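Local coordinates for Rio2 kinase (Chaetomium thermophilum, PDB 4GYI), which probably phosphorylates proteins on serine or threonine with magnesium and ATP, and has an ATPase-dependent role on the evolving pre-40S ribosomal subunit, at residues Thr6-His11 / Leu82-Leu87; Val96-Ser101 / Ile113-Lys118; Lys122-His127 / Arg185-Met190; Arg157-Lys162 / Lys330-Ala335; Glu163-Lys168 / Ala317-Ser322. One frame throughout, in Å; residues are numbered along the deposited sequence. Where two conformers were deposited one is given.

Interaction 1: residues Thr6-His11 / Leu82-Leu87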
# COMPACT_ATOMS: atom_id res chain seq x y z
N THR A 6 7.22 2.97 17.79
CA THR A 6 8.59 3.22 17.36
C THR A 6 9.45 3.71 18.51
O THR A 6 10.47 4.35 18.29
CB THR A 6 8.63 4.28 16.26
OG1 THR A 6 8.20 5.53 16.80
CG2 THR A 6 7.74 3.88 15.09
N ARG A 7 9.03 3.43 19.74
CA ARG A 7 9.79 3.84 20.92
C ARG A 7 11.20 3.23 20.94
O ARG A 7 12.19 3.93 21.16
CB ARG A 7 9.06 3.45 22.22
CG ARG A 7 7.72 4.14 22.45
CD ARG A 7 7.14 3.75 23.81
NE ARG A 7 5.83 4.35 24.07
CZ ARG A 7 5.18 4.25 25.23
NH1 ARG A 7 5.72 3.58 26.24
NH2 ARG A 7 3.99 4.82 25.38
N ALA A 8 11.29 1.92 20.69
CA ALA A 8 12.55 1.19 20.80
C ALA A 8 13.54 1.59 19.72
O ALA A 8 14.75 1.45 19.89
CB ALA A 8 12.30 -0.30 20.75
N MET A 9 13.01 2.08 18.61
CA MET A 9 13.78 2.45 17.43
C MET A 9 15.10 3.16 17.73
O MET A 9 16.10 2.95 17.03
CB MET A 9 12.93 3.35 16.54
CG MET A 9 13.55 3.63 15.21
SD MET A 9 12.62 2.79 13.95
CE MET A 9 13.73 3.01 12.57
N ARG A 10 15.12 4.00 18.77
CA ARG A 10 16.33 4.73 19.13
C ARG A 10 17.23 4.02 20.15
O ARG A 10 18.42 4.31 20.23
CB ARG A 10 16.00 6.14 19.60
CG ARG A 10 15.83 7.10 18.45
CD ARG A 10 14.44 7.68 18.42
NE ARG A 10 14.36 8.94 19.15
CZ ARG A 10 13.82 9.08 20.35
NH1 ARG A 10 13.28 8.03 20.98
NH2 ARG A 10 13.80 10.27 20.93
N HIS A 11 16.66 3.10 20.91
CA HIS A 11 17.46 2.25 21.79
C HIS A 11 18.41 1.35 20.98
O HIS A 11 19.44 0.91 21.50
CB HIS A 11 16.56 1.37 22.67
CG HIS A 11 15.89 2.11 23.79
ND1 HIS A 11 14.73 1.66 24.39
CD2 HIS A 11 16.22 3.26 24.43
CE1 HIS A 11 14.37 2.51 25.34
NE2 HIS A 11 15.26 3.48 25.38
N LEU A 82 10.14 -6.16 10.61
CA LEU A 82 10.11 -5.70 9.21
C LEU A 82 9.78 -4.21 9.11
O LEU A 82 10.43 -3.46 8.38
CB LEU A 82 9.10 -6.55 8.40
CG LEU A 82 9.16 -6.43 6.87
CD1 LEU A 82 10.47 -7.01 6.33
CD2 LEU A 82 7.95 -7.07 6.19
N ASP A 83 8.74 -3.78 9.84
CA ASP A 83 8.38 -2.36 10.00
C ASP A 83 9.64 -1.54 10.32
O ASP A 83 9.98 -0.58 9.62
CB ASP A 83 7.38 -2.16 11.15
CG ASP A 83 6.00 -2.79 10.88
OD1 ASP A 83 5.74 -3.23 9.74
OD2 ASP A 83 5.17 -2.81 11.82
N TYR A 84 10.34 -1.95 11.39
CA TYR A 84 11.55 -1.24 11.83
C TYR A 84 12.60 -1.18 10.73
O TYR A 84 13.17 -0.13 10.47
CB TYR A 84 12.15 -1.90 13.08
CG TYR A 84 11.62 -1.36 14.39
CD1 TYR A 84 12.49 -1.04 15.43
CD2 TYR A 84 10.26 -1.20 14.60
CE1 TYR A 84 12.01 -0.57 16.65
CE2 TYR A 84 9.77 -0.72 15.81
CZ TYR A 84 10.65 -0.41 16.82
OH TYR A 84 10.16 0.06 18.02
N LEU A 85 12.83 -2.32 10.07
CA LEU A 85 13.78 -2.37 8.96
C LEU A 85 13.39 -1.42 7.84
O LEU A 85 14.24 -0.73 7.29
CB LEU A 85 13.92 -3.79 8.42
CG LEU A 85 14.73 -4.73 9.30
CD1 LEU A 85 14.59 -6.16 8.83
CD2 LEU A 85 16.20 -4.30 9.30
N ALA A 86 12.09 -1.37 7.51
CA ALA A 86 11.61 -0.44 6.50
C ALA A 86 11.88 1.01 6.91
O ALA A 86 12.35 1.79 6.12
CB ALA A 86 10.12 -0.64 6.24
N LEU A 87 11.54 1.35 8.15
CA LEU A 87 11.74 2.72 8.64
C LEU A 87 13.21 3.12 8.61
O LEU A 87 13.55 4.24 8.25
CB LEU A 87 11.21 2.87 10.07
CG LEU A 87 9.72 3.18 10.22
CD1 LEU A 87 9.32 3.10 11.68
CD2 LEU A 87 9.43 4.57 9.66
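Met-9 reaches the Tyr-84 ring because its CG stands anti to the backbone N (chi1 -172°) and the chain then bends at chi2 (110°). That bend sets SD over one ring face, 4.3 Å from the centroid of Tyr-84 and offset toward the rim. It is a Met-aromatic contact. The two side chains slide past each other in opposite directions. Beyond the sulfur, Met-9 CE rests on Leu-87 CB at 3.6 Å. Leu-87 CD1 meets Thr-6 CG2 at 3.8 Å. At the tip of the ring, Tyr-84 OH lies 3.5 Å from Ala-8 CB and is hydrogen-bonded to Asp-5 O. An alanine in place of Tyr-84 would probably leave Asp-5 O without this mate and Met-9 SD without its aromatic face. The contact lies in the N-terminal Rio2 domain, of the helix-turn-helix class, and fastens the leading loop to helix 79-92. Met-9 also touches Trp-17 of helix 14-26, while Leu-87 packs on Leu-124 of strand 121-127.

Interaction 2: residues Val96-Ser101 / Ile113-Lys118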
# COMPACT_ATOMS: atom_id res chain seq x y z
N VAL A 96 12.63 9.85 5.55
CA VAL A 96 11.86 10.01 6.77
C VAL A 96 12.76 10.44 7.91
O VAL A 96 13.78 9.81 8.17
CB VAL A 96 11.18 8.70 7.17
CG1 VAL A 96 10.61 8.82 8.58
CG2 VAL A 96 10.09 8.34 6.17
N TYR A 97 12.40 11.52 8.60
CA TYR A 97 13.18 11.99 9.73
C TYR A 97 12.47 11.71 11.06
O TYR A 97 13.11 11.32 12.04
CB TYR A 97 13.49 13.49 9.60
CG TYR A 97 14.34 14.03 10.71
CD1 TYR A 97 15.67 13.66 10.84
CD2 TYR A 97 13.82 14.93 11.63
CE1 TYR A 97 16.46 14.16 11.87
CE2 TYR A 97 14.60 15.44 12.66
CZ TYR A 97 15.93 15.05 12.77
OH TYR A 97 16.71 15.54 13.79
N SER A 98 11.15 11.90 11.06
CA SER A 98 10.33 11.66 12.23
C SER A 98 9.00 11.05 11.82
O SER A 98 8.57 11.17 10.67
CB SER A 98 10.04 12.96 12.97
OG SER A 98 9.44 13.88 12.08
N VAL A 99 8.37 10.38 12.78
CA VAL A 99 7.10 9.72 12.58
C VAL A 99 6.06 10.41 13.44
O VAL A 99 6.31 10.75 14.60
CB VAL A 99 7.21 8.24 12.95
CG1 VAL A 99 5.87 7.55 12.76
CG2 VAL A 99 8.27 7.59 12.12
N GLY A 100 4.89 10.64 12.86
CA GLY A 100 3.81 11.33 13.55
C GLY A 100 3.17 10.48 14.63
O GLY A 100 3.24 9.26 14.58
N SER A 101 2.54 11.14 15.60
CA SER A 101 1.82 10.49 16.69
C SER A 101 0.49 9.87 16.22
O SER A 101 -0.16 9.12 16.95
CB SER A 101 1.53 11.51 17.80
OG SER A 101 0.73 12.59 17.30
N ILE A 113 1.68 9.43 9.34
CA ILE A 113 2.20 10.67 8.81
C ILE A 113 3.63 10.71 9.23
O ILE A 113 3.94 10.42 10.38
CB ILE A 113 1.46 11.88 9.35
CG1 ILE A 113 0.02 11.85 8.86
CG2 ILE A 113 2.11 13.15 8.85
CD1 ILE A 113 -0.92 11.09 9.75
N VAL A 114 4.52 11.02 8.29
CA VAL A 114 5.91 11.21 8.64
C VAL A 114 6.36 12.59 8.18
O VAL A 114 5.67 13.26 7.41
CB VAL A 114 6.79 10.15 8.02
CG1 VAL A 114 6.31 8.78 8.43
CG2 VAL A 114 6.76 10.30 6.52
N ALA A 115 7.52 13.01 8.67
CA ALA A 115 8.13 14.27 8.24
C ALA A 115 9.60 14.06 7.89
O ALA A 115 10.29 13.25 8.50
CB ALA A 115 8.00 15.29 9.32
N ASP A 116 10.09 14.79 6.90
CA ASP A 116 11.53 14.74 6.62
C ASP A 116 12.30 15.82 7.39
O ASP A 116 11.72 16.56 8.18
CB ASP A 116 11.83 14.80 5.10
CG ASP A 116 11.40 16.11 4.45
OD1 ASP A 116 11.21 17.13 5.15
OD2 ASP A 116 11.28 16.12 3.20
N GLU A 117 13.60 15.90 7.14
CA GLU A 117 14.50 16.80 7.86
C GLU A 117 14.12 18.26 7.68
O GLU A 117 14.31 19.07 8.59
CB GLU A 117 15.95 16.57 7.41
CG GLU A 117 16.94 17.47 8.13
CD GLU A 117 18.38 17.00 8.03
OE1 GLU A 117 19.14 17.23 8.99
OE2 GLU A 117 18.74 16.40 6.99
N LYS A 118 13.58 18.58 6.51
CA LYS A 118 13.13 19.94 6.22
C LYS A 118 11.79 20.27 6.90
O LYS A 118 11.36 21.43 6.90
CB LYS A 118 13.03 20.15 4.71
CG LYS A 118 14.35 20.56 4.03
CD LYS A 118 15.41 19.47 4.10
CE LYS A 118 16.79 20.04 4.45
NZ LYS A 118 17.32 20.97 3.42
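Val-96 and Val-114 form the close apolar part of this antiparallel hairpin, with CG2 of Val-96 3.9 Å from CG2 of Val-114. The two side chains cross at about a right angle. Val-99 pairs with Val-114 on the same face, at a non-hydrogen-bonded position. This side is shielded by helix 79-92, where Val-99 meets Leu-87. The side of Ser-98 and Ala-115 is more exposed, though Ser-98 OG and Ala-115 CB still touch there at 3.4 Å. At the exposed end of the contact, Tyr-97 CB packs on the backbone of Asp-116 and Glu-117, and its ring leads away. Between the two sides runs the backbone. A classic beta bulge sets Tyr-97 and Ser-98 together opposite Ala-115. Ala-115 O accepts from Tyr-97 N (2.7 Å) and from Ser-98 N (3.0 Å). Ala-115 N returns a bond to Ser-98 O, and Gly-100 N bonds to Ile-113 O. The pairing thus rests chiefly on main-chain bonds, with one carbonyl gripped twice, and the side chains add a small apolar patch on one face.

Interaction 3: residues Lys122-His127 / Arg185-Met190. With ADP (adenosine-5'-diphosphate), chain B; EDO (1,2-ethanediol), chain D.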
# COMPACT_ATOMS: atom_id res chain seq x y z
N LYS A 122 4.75 13.95 4.96
CA LYS A 122 4.43 12.99 3.91
C LYS A 122 3.69 11.81 4.53
O LYS A 122 3.63 11.69 5.76
CB LYS A 122 5.72 12.49 3.25
CG LYS A 122 6.68 13.59 2.85
CD LYS A 122 8.09 13.06 2.81
CE LYS A 122 9.08 14.18 2.62
NZ LYS A 122 9.12 14.69 1.21
N VAL A 123 3.15 10.93 3.69
CA VAL A 123 2.44 9.75 4.18
C VAL A 123 3.29 8.50 4.05
O VAL A 123 3.93 8.29 3.03
CB VAL A 123 1.10 9.55 3.43
CG1 VAL A 123 0.58 8.12 3.58
CG2 VAL A 123 0.07 10.55 3.93
N LEU A 124 3.31 7.69 5.10
CA LEU A 124 3.92 6.38 5.03
C LEU A 124 2.79 5.35 5.03
O LEU A 124 1.98 5.30 5.96
CB LEU A 124 4.84 6.15 6.23
CG LEU A 124 5.40 4.73 6.35
CD1 LEU A 124 6.42 4.47 5.24
CD2 LEU A 124 6.03 4.51 7.70
N LYS A 125 2.71 4.54 3.99
CA LYS A 125 1.69 3.49 3.95
C LYS A 125 2.36 2.16 4.20
O LYS A 125 3.38 1.86 3.59
CB LYS A 125 0.97 3.47 2.60
CG LYS A 125 -0.16 2.40 2.49
CD LYS A 125 -0.87 2.54 1.15
CE LYS A 125 -1.95 1.46 0.94
NZ LYS A 125 -2.83 1.81 -0.23
N ILE A 126 1.81 1.37 5.12
CA ILE A 126 2.35 0.07 5.46
C ILE A 126 1.33 -1.00 5.11
O ILE A 126 0.24 -1.00 5.65
CB ILE A 126 2.65 -0.02 6.97
CG1 ILE A 126 3.62 1.13 7.38
CG2 ILE A 126 3.25 -1.38 7.32
CD1 ILE A 126 3.94 1.17 8.88
N HIS A 127 1.67 -1.90 4.19
CA HIS A 127 0.71 -2.91 3.77
C HIS A 127 0.62 -4.05 4.78
O HIS A 127 1.64 -4.51 5.32
CB HIS A 127 1.05 -3.44 2.38
CG HIS A 127 0.76 -2.48 1.27
ND1 HIS A 127 -0.48 -2.41 0.66
CD2 HIS A 127 1.53 -1.54 0.68
CE1 HIS A 127 -0.45 -1.48 -0.28
NE2 HIS A 127 0.76 -0.94 -0.29
N ARG A 185 10.44 -2.53 1.08
CA ARG A 185 9.74 -3.70 1.57
C ARG A 185 8.21 -3.56 1.40
O ARG A 185 7.72 -3.38 0.28
CB ARG A 185 10.14 -3.98 3.03
CG ARG A 185 11.61 -4.29 3.18
CD ARG A 185 12.08 -4.04 4.60
NE ARG A 185 13.47 -4.45 4.83
CZ ARG A 185 14.51 -3.63 4.76
NH1 ARG A 185 14.36 -2.35 4.45
NH2 ARG A 185 15.72 -4.09 5.01
N HIS A 186 7.47 -3.59 2.50
CA HIS A 186 6.01 -3.48 2.46
C HIS A 186 5.49 -2.03 2.60
O HIS A 186 4.31 -1.81 2.92
CB HIS A 186 5.36 -4.36 3.53
CG HIS A 186 5.80 -4.04 4.94
ND1 HIS A 186 7.10 -3.72 5.26
CD2 HIS A 186 5.11 -4.04 6.10
CE1 HIS A 186 7.20 -3.52 6.57
NE2 HIS A 186 6.00 -3.70 7.10
N THR A 187 6.35 -1.05 2.38
CA THR A 187 5.97 0.32 2.72
C THR A 187 6.13 1.28 1.57
O THR A 187 6.95 1.06 0.68
CB THR A 187 6.77 0.86 3.95
OG1 THR A 187 8.13 1.13 3.57
CG2 THR A 187 6.76 -0.15 5.06
N ILE A 188 5.35 2.35 1.57
CA ILE A 188 5.53 3.39 0.58
C ILE A 188 5.51 4.71 1.29
O ILE A 188 4.70 4.90 2.19
CB ILE A 188 4.40 3.41 -0.46
CG1 ILE A 188 4.42 2.13 -1.30
CG2 ILE A 188 4.53 4.65 -1.37
CD1 ILE A 188 3.32 2.09 -2.35
N VAL A 189 6.40 5.61 0.89
CA VAL A 189 6.34 6.99 1.36
C VAL A 189 5.81 7.79 0.19
O VAL A 189 6.32 7.67 -0.91
CB VAL A 189 7.72 7.53 1.79
CG1 VAL A 189 7.62 9.01 2.12
CG2 VAL A 189 8.24 6.77 2.99
N MET A 190 4.77 8.58 0.41
CA MET A 190 4.20 9.36 -0.68
C MET A 190 3.79 10.73 -0.16
O MET A 190 3.69 10.94 1.05
CB MET A 190 2.98 8.62 -1.25
CG MET A 190 1.78 8.68 -0.31
SD MET A 190 0.38 7.68 -0.85
CE MET A 190 0.83 6.07 -0.25
PB ADP B . -6.07 1.22 2.41
O1B ADP B . -5.84 0.64 3.78
O2B ADP B . -7.49 1.47 1.97
O3B ADP B . -5.22 0.32 1.40
PA ADP B . -5.47 3.82 1.31
O1A ADP B . -6.84 3.67 0.69
O2A ADP B . -4.28 3.99 0.38
O3A ADP B . -5.21 2.59 2.33
O5' ADP B . -5.56 5.01 2.38
C5' ADP B . -6.53 4.94 3.43
C4' ADP B . -6.93 6.35 3.86
O4' ADP B . -5.77 7.11 4.22
C3' ADP B . -7.61 7.18 2.76
O3' ADP B . -9.02 6.97 2.68
C2' ADP B . -7.27 8.60 3.15
O2' ADP B . -8.08 9.02 4.25
C1' ADP B . -5.89 8.46 3.75
N9 ADP B . -4.80 8.65 2.78
C8 ADP B . -4.09 7.66 2.19
N7 ADP B . -3.11 8.16 1.39
C5 ADP B . -3.20 9.50 1.49
C6 ADP B . -2.47 10.65 0.92
N6 ADP B . -1.44 10.45 0.08
N1 ADP B . -2.87 11.89 1.28
C2 ADP B . -3.90 12.11 2.14
N3 ADP B . -4.60 11.11 2.69
C4 ADP B . -4.30 9.82 2.41
C1 EDO D . 2.24 -8.54 6.88
O1 EDO D . 1.22 -8.08 5.99
C2 EDO D . 2.74 -7.35 7.70
O2 EDO D . 3.03 -6.30 6.80
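Val-123 and Met-190 lie side by side and point the same way, toward the adenine of ADP. CB of Val-123 is 3.9 Å from CG of Met-190. Met-190 bends at chi3 (83°), which brings its CE against Lys-125 CB at 3.9 Å. Its SD accepts a weak hydrogen bond from ADP N6 at 3.4 Å. Lys-125 leaves the same face fully extended and crosses Met-190. Its NZ donates to ADP O2A at 2.7 Å and, weakly, to O3B. NZ also forms a salt bridge with Glu-163 and a hydrogen bond to the phosphoaspartate at position 258. A methionine at Lys-125 would probably leave the ADP phosphate oxygens and Glu-163 without their positive mate. The opposite face is mostly aliphatic, with Thr-187 among it, whose OG1 is hydrogen-bonded to His-90. The Leu-124 and Val-189 side chains cross, CD1 of Leu-124 3.7 Å from CG2 of Val-189. Those of Ile-126 and His-186 lie side by side, CG2 of Ile-126 3.5 Å from CD2 of His-186. Main-chain bonds join the antiparallel strands, among them His-127 N to His-186 O at 2.9 Å. The Lys-Glu pair matches the one between the third strand and helix C of protein kinases. In the five-stranded N-lobe sheet, strand 121-127 lies between strands 109-115 and 187-191. Helix 149-172 packs on the face of Lys-125 and Ile-188, and helix 79-92 on that of Thr-187 and Val-189.

Interaction 4: residues Arg157-Lys162 / Lys330-Ala335. With EDO (1,2-ethanediol), chain E.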
# COMPACT_ATOMS: atom_id res chain seq x y z
N ARG A 157 5.03 -7.12 0.62
CA ARG A 157 6.14 -6.56 -0.16
C ARG A 157 5.68 -6.36 -1.58
O ARG A 157 5.89 -5.31 -2.18
CB ARG A 157 7.35 -7.51 -0.19
CG ARG A 157 8.48 -7.17 0.75
CD ARG A 157 9.74 -7.96 0.39
NE ARG A 157 10.42 -7.43 -0.78
CZ ARG A 157 10.56 -8.08 -1.94
NH1 ARG A 157 10.07 -9.30 -2.08
NH2 ARG A 157 11.20 -7.50 -2.95
N LEU A 158 5.05 -7.40 -2.13
CA LEU A 158 4.58 -7.36 -3.51
C LEU A 158 3.52 -6.29 -3.68
O LEU A 158 3.46 -5.62 -4.73
CB LEU A 158 3.99 -8.69 -3.96
CG LEU A 158 4.95 -9.88 -4.13
CD1 LEU A 158 4.18 -11.04 -4.75
CD2 LEU A 158 6.12 -9.50 -4.98
N ALA A 159 2.67 -6.15 -2.68
CA ALA A 159 1.61 -5.15 -2.73
C ALA A 159 2.22 -3.76 -2.83
O ALA A 159 1.79 -2.96 -3.64
CB ALA A 159 0.71 -5.25 -1.50
N ALA A 160 3.23 -3.48 -2.01
CA ALA A 160 3.88 -2.16 -1.98
C ALA A 160 4.64 -1.88 -3.28
O ALA A 160 4.56 -0.78 -3.81
CB ALA A 160 4.85 -2.04 -0.77
N ILE A 161 5.36 -2.87 -3.78
CA ILE A 161 6.09 -2.74 -5.03
C ILE A 161 5.15 -2.44 -6.18
O ILE A 161 5.40 -1.53 -6.99
CB ILE A 161 6.90 -4.00 -5.33
CG1 ILE A 161 8.10 -4.09 -4.39
CG2 ILE A 161 7.40 -3.99 -6.78
CD1 ILE A 161 8.87 -5.37 -4.52
N LYS A 162 4.05 -3.19 -6.26
CA LYS A 162 3.04 -2.98 -7.28
C LYS A 162 2.43 -1.59 -7.22
O LYS A 162 2.37 -0.88 -8.24
CB LYS A 162 1.93 -4.03 -7.18
CG LYS A 162 0.81 -3.82 -8.21
CD LYS A 162 0.00 -5.11 -8.47
CE LYS A 162 -1.34 -4.79 -9.12
NZ LYS A 162 -2.24 -5.97 -9.21
N LYS A 330 0.23 -13.48 -9.70
CA LYS A 330 -0.86 -14.39 -9.36
C LYS A 330 -0.96 -14.53 -7.86
O LYS A 330 -2.06 -14.58 -7.30
CB LYS A 330 -0.66 -15.77 -10.00
CG LYS A 330 -0.51 -15.77 -11.52
CD LYS A 330 -1.84 -15.57 -12.25
CE LYS A 330 -1.68 -15.82 -13.76
NZ LYS A 330 -2.97 -15.80 -14.51
N ASP A 331 0.20 -14.61 -7.21
CA ASP A 331 0.26 -14.69 -5.75
C ASP A 331 -0.45 -13.48 -5.14
O ASP A 331 -1.35 -13.63 -4.31
CB ASP A 331 1.70 -14.77 -5.26
CG ASP A 331 2.30 -16.17 -5.41
OD1 ASP A 331 1.53 -17.10 -5.67
OD2 ASP A 331 3.52 -16.34 -5.25
N LEU A 332 -0.04 -12.29 -5.56
CA LEU A 332 -0.63 -11.05 -5.06
C LEU A 332 -2.13 -10.96 -5.35
O LEU A 332 -2.91 -10.72 -4.43
CB LEU A 332 0.08 -9.83 -5.62
CG LEU A 332 -0.39 -8.48 -5.04
CD1 LEU A 332 -0.23 -8.43 -3.49
CD2 LEU A 332 0.38 -7.36 -5.70
N GLU A 333 -2.53 -11.14 -6.60
CA GLU A 333 -3.96 -11.06 -6.92
C GLU A 333 -4.80 -12.06 -6.13
O GLU A 333 -5.90 -11.75 -5.68
CB GLU A 333 -4.24 -11.17 -8.43
CG GLU A 333 -5.70 -10.88 -8.79
CD GLU A 333 -6.28 -9.63 -8.10
OE1 GLU A 333 -5.72 -8.52 -8.28
OE2 GLU A 333 -7.29 -9.76 -7.37
N ALA A 334 -4.27 -13.26 -5.92
CA ALA A 334 -5.01 -14.22 -5.12
C ALA A 334 -5.19 -13.71 -3.70
O ALA A 334 -6.28 -13.75 -3.14
CB ALA A 334 -4.34 -15.59 -5.15
N ALA A 335 -4.12 -13.19 -3.11
CA ALA A 335 -4.19 -12.69 -1.73
C ALA A 335 -5.15 -11.53 -1.65
O ALA A 335 -5.95 -11.43 -0.71
CB ALA A 335 -2.82 -12.27 -1.22
C1 EDO E . 12.87 -4.47 -0.26
O1 EDO E . 12.12 -5.64 -0.64
C2 EDO E . 12.58 -3.32 -1.21
O2 EDO E . 11.27 -3.47 -1.79
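Leu-332 pushes its side chain into the flank of helix 149-172, which corresponds to helix C of the protein kinase fold. The short helical segments cross at -102°, their axes 9.9 Å apart at the closest. Leu-332 CB starts the approach and lies 4.4 Å from Leu-158 CB. CG stands anti to the backbone N (chi1 -175°), which carries CG toward helix 149-172. From there the two methyls part. CD1 settles over the start of Ala-159, 3.8 Å from its N and 3.9 Å from its CB. CD2 goes the other way. It meets Leu-158 O at 3.7 Å and the aliphatic chain of Lys-162, which crosses it with CD at 3.6 Å. One leucine thus touches three residues of about one helical turn, and no hydrogen bond joins the segments. The Lys-162 chain runs on extended to NZ, which is hydrogen-bonded to Met-262 O. NZ of Lys-162 stays 4.4 Å from Glu-333 OE1, beyond salt-bridge range, and that buried oxygen has no partner in the model.

Interaction 5: residues Glu163-Lys168 / Ala317-Ser322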
# COMPACT_ATOMS: atom_id res chain seq x y z
N GLU A 163 1.96 -1.20 -6.04
CA GLU A 163 1.29 0.09 -5.88
C GLU A 163 2.23 1.24 -6.24
O GLU A 163 1.82 2.24 -6.84
CB GLU A 163 0.72 0.26 -4.46
CG GLU A 163 0.21 1.69 -4.13
CD GLU A 163 -0.64 1.78 -2.85
OE1 GLU A 163 -0.26 1.17 -1.83
OE2 GLU A 163 -1.68 2.47 -2.84
N PHE A 164 3.49 1.10 -5.87
CA PHE A 164 4.44 2.16 -6.10
C PHE A 164 4.70 2.30 -7.60
O PHE A 164 4.75 3.42 -8.13
CB PHE A 164 5.73 1.89 -5.32
CG PHE A 164 6.73 3.02 -5.36
CD1 PHE A 164 6.61 4.10 -4.51
CD2 PHE A 164 7.82 2.98 -6.23
CE1 PHE A 164 7.54 5.14 -4.53
CE2 PHE A 164 8.75 4.01 -6.26
CZ PHE A 164 8.60 5.10 -5.41
N ALA A 165 4.80 1.17 -8.29
CA ALA A 165 5.04 1.19 -9.73
C ALA A 165 3.86 1.84 -10.45
O ALA A 165 4.05 2.60 -11.40
CB ALA A 165 5.25 -0.23 -10.23
N PHE A 166 2.65 1.54 -10.01
CA PHE A 166 1.47 2.14 -10.62
C PHE A 166 1.35 3.60 -10.28
O PHE A 166 0.92 4.39 -11.11
CB PHE A 166 0.20 1.39 -10.25
CG PHE A 166 -0.01 0.16 -11.07
CD1 PHE A 166 0.37 0.14 -12.40
CD2 PHE A 166 -0.56 -0.97 -10.52
CE1 PHE A 166 0.20 -1.00 -13.17
CE2 PHE A 166 -0.74 -2.10 -11.29
CZ PHE A 166 -0.35 -2.11 -12.61
N MET A 167 1.74 3.98 -9.07
CA MET A 167 1.65 5.38 -8.70
C MET A 167 2.65 6.19 -9.51
O MET A 167 2.34 7.29 -9.96
CB MET A 167 1.82 5.57 -7.19
CG MET A 167 1.61 7.00 -6.68
SD MET A 167 1.95 7.09 -4.90
CE MET A 167 0.86 5.78 -4.31
N LYS A 168 3.84 5.64 -9.74
CA LYS A 168 4.80 6.30 -10.62
C LYS A 168 4.27 6.47 -12.04
O LYS A 168 4.34 7.56 -12.61
CB LYS A 168 6.13 5.53 -10.69
CG LYS A 168 7.08 5.77 -9.55
CD LYS A 168 8.44 5.16 -9.85
CE LYS A 168 9.05 5.78 -11.11
NZ LYS A 168 10.22 5.03 -11.67
N ALA A 317 1.82 -1.97 -18.07
CA ALA A 317 3.08 -2.66 -18.32
C ALA A 317 4.15 -2.16 -17.36
O ALA A 317 5.31 -2.55 -17.46
CB ALA A 317 3.51 -2.45 -19.75
N ALA A 318 3.75 -1.29 -16.42
CA ALA A 318 4.67 -0.73 -15.43
C ALA A 318 5.21 -1.82 -14.51
O ALA A 318 6.30 -1.70 -13.95
CB ALA A 318 3.98 0.36 -14.62
N LEU A 319 4.43 -2.88 -14.37
CA LEU A 319 4.80 -3.99 -13.50
C LEU A 319 5.94 -4.85 -14.10
O LEU A 319 6.76 -5.38 -13.36
CB LEU A 319 3.57 -4.86 -13.23
CG LEU A 319 3.38 -5.38 -11.81
CD1 LEU A 319 3.81 -4.32 -10.79
CD2 LEU A 319 1.93 -5.82 -11.58
N GLU A 320 5.97 -4.96 -15.42
CA GLU A 320 7.01 -5.75 -16.09
C GLU A 320 8.37 -5.22 -15.71
O GLU A 320 9.34 -5.97 -15.62
CB GLU A 320 6.88 -5.65 -17.62
CG GLU A 320 5.47 -5.64 -18.13
CD GLU A 320 4.73 -6.91 -17.81
OE1 GLU A 320 4.09 -6.97 -16.74
OE2 GLU A 320 4.79 -7.85 -18.63
N ALA A 321 8.42 -3.91 -15.47
CA ALA A 321 9.66 -3.18 -15.27
C ALA A 321 10.44 -3.63 -14.04
O ALA A 321 11.67 -3.59 -14.02
CB ALA A 321 9.37 -1.69 -15.18
N SER A 322 9.73 -4.07 -13.02
CA SER A 322 10.35 -4.28 -11.71
C SER A 322 11.10 -5.60 -11.55
O SER A 322 12.13 -5.66 -10.88
CB SER A 322 9.30 -4.14 -10.61
OG SER A 322 9.86 -4.49 -9.36
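Ala-165 and Ala-318 are where the two backbones come nearest, CA to CA 6.0 Å. Residues 163-168 are regular helix. Residues 318-322 have helical backbone angles without the regular bonds, and Glu-320 N reaches back only weakly to Ala-317 O. No hydrogen bond crosses between the segments. The two alanines point toward each other. CB of Ala-318 lies 3.9 Å from the carbonyl O of Ala-165, while CB of Ala-165 lies 4.1 Å from the carbonyl O of Ala-318. Small side chains thus let the two pieces of chain approach closely. The helical segment belongs to helix 149-172, the helix C of this kinase fold. Its Glu-163 points away from the contact and pairs with Lys-125 by the nucleotide. Ala-165 and Phe-166 are the helix residues that meet segment 317-322. The first torsion of Phe-166 (chi1 -80°) places CG beside the backbone N, and the ring reaches over to segment 317-322. Its CD1 meets Ala-318 CB at 4.2 Å, and its CZ approaches Leu-319 CD2 at 4.5 Å. The other methyl of Leu-319, CD1, lies 4.4 Å from Ala-165 CB. Leu-319 is also in touch with Lys-162 and Phe-324.

Interaction 3 is buried at the centre of the chain, and it alone touches the nucleotide. Interaction 2 is a surface contact in the same sheet, where main-chain bonds again dominate; Val-114 O bonds to Lys-122 N and so joins the two. Interaction 1 is partly buried and rests on sulfur, ring and methyl packing. Its helix 79-92 reaches interaction 3 through Asp-83 and His-186, and interaction 2 through Leu-87 and Val-99. Interactions 4 and 5 both use helix 149-172 and are apolar without cross bonds; 4 is buried, 5 only partly. Lys-162 meets Leu-319 between them. Glu-163 ties that helix to Lys-125 of interaction 3.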